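Local coordinates for carbohydrate kinase (Agrobacterium tumefaciens, PDB 2NWH), which probably transfers a phosphoryl group from ATP to a sugar or related small molecule, as a member of the pfkB (ribokinase-like) carbohydrate kinase family, at residues Y115-K124 / N143-L152. Numbering follows the deposited sequence.
Sequences YKLFTPRRLK and NLPEDTLTAL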
loop_
_atom_site.group_PDB
_atom_site.type_symbol
_atom_site.label_atom_id
_atom_site.label_comp_id
_atom_site.label_asym_id
_atom_site.label_seq_id
_atom_site.Cartn_x
_atom_site.Cartn_y
_atom_site.Cartn_z
ATOM N N TYR A 115 -1.818 -11.984 11.212
ATOM C CA TYR A 115 -1.806 -12.239 9.736
ATOM C C TYR A 115 -1.456 -13.683 9.378
ATOM O O TYR A 115 -1.842 -14.179 8.317
ATOM C CB TYR A 115 -0.847 -11.266 8.997
ATOM C CG TYR A 115 -1.228 -9.800 9.188
ATOM C CD1 TYR A 115 -2.564 -9.426 9.197
ATOM C CD2 TYR A 115 -0.261 -8.812 9.330
ATOM C CE1 TYR A 115 -2.961 -8.095 9.369
ATOM C CE2 TYR A 115 -0.643 -7.455 9.511
ATOM C CZ TYR A 115 -2.011 -7.130 9.535
ATOM O OH TYR A 115 -2.457 -5.844 9.665
ATOM N N LYS A 116 -0.715 -14.351 10.255
ATOM C CA LYS A 116 -0.356 -15.771 10.049
ATOM C C LYS A 116 -1.574 -16.676 10.007
ATOM O O LYS A 116 -1.471 -17.783 9.488
ATOM C CB LYS A 116 0.589 -16.288 11.148
ATOM C CG LYS A 116 1.827 -15.397 11.309
ATOM C CD LYS A 116 2.812 -15.982 12.287
ATOM C CE LYS A 116 4.142 -15.315 12.088
ATOM N NZ LYS A 116 4.158 -14.056 12.860
ATOM N N LEU A 117 -2.713 -16.205 10.529
ATOM C CA LEU A 117 -3.961 -16.993 10.482
ATOM C C LEU A 117 -4.626 -16.962 9.119
ATOM O O LEU A 117 -5.516 -17.781 8.840
ATOM C CB LEU A 117 -4.963 -16.506 11.529
ATOM C CG LEU A 117 -4.547 -16.671 13.003
ATOM C CD1 LEU A 117 -5.718 -16.283 13.915
ATOM C CD2 LEU A 117 -4.028 -18.044 13.359
ATOM N N PHE A 118 -4.204 -16.037 8.264
ATOM C CA PHE A 118 -4.790 -15.965 6.933
ATOM C C PHE A 118 -4.045 -16.967 6.031
ATOM O O PHE A 118 -3.169 -16.612 5.254
ATOM C CB PHE A 118 -4.740 -14.524 6.383
ATOM C CG PHE A 118 -5.803 -14.235 5.333
ATOM C CD1 PHE A 118 -6.141 -12.908 5.022
ATOM C CD2 PHE A 118 -6.528 -15.290 4.729
ATOM C CE1 PHE A 118 -7.108 -12.621 4.044
ATOM C CE2 PHE A 118 -7.503 -15.024 3.761
ATOM C CZ PHE A 118 -7.792 -13.693 3.422
ATOM N N THR A 119 -4.402 -18.231 6.174
ATOM C CA THR A 119 -3.679 -19.324 5.525
ATOM C C THR A 119 -4.301 -19.633 4.151
ATOM O O THR A 119 -5.389 -19.121 3.823
ATOM C CB THR A 119 -3.805 -20.593 6.346
ATOM O OG1 THR A 119 -5.193 -20.877 6.433
ATOM C CG2 THR A 119 -3.169 -20.390 7.768
ATOM N N PRO A 120 -3.586 -20.411 3.301
ATOM C CA PRO A 120 -4.227 -20.754 2.003
ATOM C C PRO A 120 -5.572 -21.435 2.161
ATOM O O PRO A 120 -6.498 -21.156 1.405
ATOM C CB PRO A 120 -3.207 -21.679 1.349
ATOM C CG PRO A 120 -1.899 -21.190 1.882
ATOM C CD PRO A 120 -2.216 -20.960 3.376
ATOM N N ARG A 121 -5.684 -22.301 3.164
ATOM C CA ARG A 121 -6.944 -22.979 3.462
ATOM C C ARG A 121 -8.061 -21.981 3.679
ATOM O O ARG A 121 -9.148 -22.122 3.124
ATOM C CB ARG A 121 -6.718 -23.830 4.707
ATOM C CG ARG A 121 -7.902 -24.521 5.268
ATOM C CD ARG A 121 -7.399 -25.661 6.158
ATOM N NE ARG A 121 -8.480 -26.607 6.346
ATOM C CZ ARG A 121 -8.354 -27.842 6.807
ATOM N NH1 ARG A 121 -9.434 -28.596 6.919
ATOM N NH2 ARG A 121 -7.168 -28.321 7.145
ATOM N N ARG A 122 -7.794 -20.938 4.459
ATOM C CA ARG A 122 -8.806 -19.931 4.717
ATOM C C ARG A 122 -9.096 -19.061 3.498
ATOM O O ARG A 122 -10.227 -18.629 3.312
ATOM C CB ARG A 122 -8.426 -19.095 5.949
ATOM C CG ARG A 122 -8.518 -19.889 7.280
ATOM C CD ARG A 122 -8.442 -19.031 8.510
ATOM N NE ARG A 122 -8.636 -19.869 9.692
ATOM C CZ ARG A 122 -7.714 -20.211 10.605
ATOM N NH1 ARG A 122 -6.454 -19.764 10.566
ATOM N NH2 ARG A 122 -8.077 -21.012 11.595
ATOM N N LEU A 123 -8.071 -18.787 2.684
ATOM C CA LEU A 123 -8.254 -17.959 1.507
ATOM C C LEU A 123 -9.198 -18.693 0.532
ATOM O O LEU A 123 -9.951 -18.057 -0.205
ATOM C CB LEU A 123 -6.918 -17.742 0.784
ATOM C CG LEU A 123 -6.986 -16.790 -0.434
ATOM C CD1 LEU A 123 -7.082 -15.269 -0.038
ATOM C CD2 LEU A 123 -5.762 -17.008 -1.294
ATOM N N LYS A 124 -9.143 -20.015 0.572
ATOM C CA LYS A 124 -9.843 -20.863 -0.424
ATOM C C LYS A 124 -11.319 -21.092 -0.100
ATOM O O LYS A 124 -11.999 -21.834 -0.816
ATOM C CB LYS A 124 -9.091 -22.189 -0.595
ATOM C CG LYS A 124 -7.771 -22.042 -1.388
ATOM C CD LYS A 124 -6.914 -23.325 -1.369
ATOM C CE LYS A 124 -5.457 -22.995 -1.758
ATOM N NZ LYS A 124 -4.468 -24.143 -1.718
ATOM N N ASN A 143 1.933 -8.471 3.741
ATOM C CA ASN A 143 1.633 -8.851 5.134
ATOM C C ASN A 143 1.054 -10.259 5.229
ATOM O O ASN A 143 1.147 -10.927 6.280
ATOM C CB ASN A 143 0.645 -7.894 5.813
ATOM C CG ASN A 143 1.263 -6.585 6.195
ATOM O OD1 ASN A 143 0.785 -5.511 5.789
ATOM N ND2 ASN A 143 2.338 -6.649 6.976
ATOM N N LEU A 144 0.402 -10.695 4.157
ATOM C CA LEU A 144 -0.185 -12.040 4.115
ATOM C C LEU A 144 0.935 -13.082 3.988
ATOM O O LEU A 144 1.992 -12.805 3.429
ATOM C CB LEU A 144 -1.100 -12.195 2.895
ATOM C CG LEU A 144 -2.322 -11.274 2.737
ATOM C CD1 LEU A 144 -3.055 -11.650 1.440
ATOM C CD2 LEU A 144 -3.246 -11.337 3.922
ATOM N N PRO A 145 0.708 -14.292 4.495
ATOM C CA PRO A 145 1.728 -15.345 4.353
ATOM C C PRO A 145 2.154 -15.635 2.903
ATOM O O PRO A 145 1.347 -15.482 1.989
ATOM C CB PRO A 145 1.018 -16.580 4.924
ATOM C CG PRO A 145 0.065 -16.006 5.957
ATOM C CD PRO A 145 -0.469 -14.765 5.254
ATOM N N GLU A 146 3.407 -16.087 2.715
ATOM C CA GLU A 146 3.904 -16.446 1.387
ATOM C C GLU A 146 2.971 -17.403 0.639
ATOM O O GLU A 146 2.559 -17.104 -0.500
ATOM C CB GLU A 146 5.358 -16.980 1.452
ATOM C CG GLU A 146 5.900 -17.582 0.140
ATOM C CD GLU A 146 7.440 -17.653 0.095
ATOM O OE1 GLU A 146 8.105 -17.125 1.016
ATOM O OE2 GLU A 146 7.989 -18.218 -0.885
ATOM N N ASP A 147 2.621 -18.541 1.241
ATOM C CA ASP A 147 1.776 -19.498 0.521
ATOM C C ASP A 147 0.381 -18.960 0.199
ATOM O O ASP A 147 -0.249 -19.364 -0.778
ATOM C CB ASP A 147 1.715 -20.892 1.182
ATOM C CG ASP A 147 1.401 -20.845 2.688
ATOM O OD1 ASP A 147 1.173 -21.938 3.277
ATOM O OD2 ASP A 147 1.388 -19.754 3.293
ATOM N N THR A 148 -0.093 -18.030 1.033
ATOM C CA THR A 148 -1.370 -17.387 0.795
ATOM C C THR A 148 -1.280 -16.483 -0.417
ATOM O O THR A 148 -2.199 -16.452 -1.240
ATOM C CB THR A 148 -1.846 -16.633 2.063
ATOM O OG1 THR A 148 -1.914 -17.604 3.117
ATOM C CG2 THR A 148 -3.266 -16.071 1.847
ATOM N N LEU A 149 -0.144 -15.792 -0.548
ATOM C CA LEU A 149 0.073 -14.933 -1.673
ATOM C C LEU A 149 0.125 -15.746 -2.961
ATOM O O LEU A 149 -0.535 -15.417 -3.940
ATOM C CB LEU A 149 1.326 -14.100 -1.464
ATOM C CG LEU A 149 1.260 -13.018 -0.398
ATOM C CD1 LEU A 149 2.660 -12.561 -0.035
ATOM C CD2 LEU A 149 0.401 -11.857 -0.901
ATOM N N THR A 150 0.817 -16.881 -2.945
ATOM C CA THR A 150 0.809 -17.751 -4.131
ATOM C C THR A 150 -0.600 -18.273 -4.493
ATOM O O THR A 150 -1.001 -18.248 -5.687
ATOM C CB THR A 150 1.774 -18.910 -3.927
ATOM O OG1 THR A 150 3.017 -18.387 -3.442
ATOM C CG2 THR A 150 1.995 -19.709 -5.237
ATOM N N ALA A 151 -1.354 -18.730 -3.478
ATOM C CA ALA A 151 -2.703 -19.241 -3.697
ATOM C C ALA A 151 -3.614 -18.159 -4.256
ATOM O O ALA A 151 -4.424 -18.449 -5.156
ATOM C CB ALA A 151 -3.296 -19.812 -2.412
ATOM N N LEU A 152 -3.468 -16.945 -3.717
ATOM C CA LEU A 152 -4.180 -15.750 -4.224
ATOM C C LEU A 152 -3.867 -15.505 -5.706
ATOM O O LEU A 152 -4.786 -15.280 -6.514
ATOM C CB LEU A 152 -3.837 -14.485 -3.415
ATOM C CG LEU A 152 -4.632 -13.253 -3.853
ATOM C CD1 LEU A 152 -6.179 -13.487 -3.913
ATOM C CD2 LEU A 152 -4.239 -12.003 -3.037
#
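Leu123, on the short helix 120-123, lays its CD2 methyl on the first turns of helix 146-158, in the alpha/beta domain of the ribokinase-like fold. From 115-124 the chain passes through helix 126-134 and strand 137-141 of the central sheet, then returns through 143-145 into helix 146-158. The Leu123 side chain extends opposite its backbone N (chi1 -176°), and a chi2 of 76° brings CD2 to 3.3 Å from Leu152 N and 3.9 Å from Ala151 CB. Pro120 lies across Asp147, its CG 3.4 Å from Asp147 CG, and reaches Ala151 with CB. Tyr115, at the far end, lies alongside Asn143, Tyr115 CD2 to Asn143 CB 3.7 Å; the Tyr115 hydroxyl is hydrogen-bonded to Ala12 N. Between these ends Phe118 points the same way as Leu144 and brings CD1 to within 3.5 Å of Leu144 CD2, while Phe85 of strand 81-87 meets its ring edge-to-face and Ile59 and Pro61 of strand 55-63 also touch it. Thr119 N-caps helix 120-123 by accepting from Arg122 N, and the Arg122 guanidinium is bonded in plane to Leu117 O; these two bonds within 115-124 hold the lead into the helix, which includes an inverse gamma turn centred on Phe118. Pro145, the N-cap residue of helix 146-158, sets its ring carbons against the carbonyl oxygens of Tyr115 and Phe118. One hydrogen bond joins the segments: buried Thr148 donates from OG1 to Phe118 O over 2.7 Å, in the carbonyl plane and on a lone pair, at a C=O...OG1 angle of 137°.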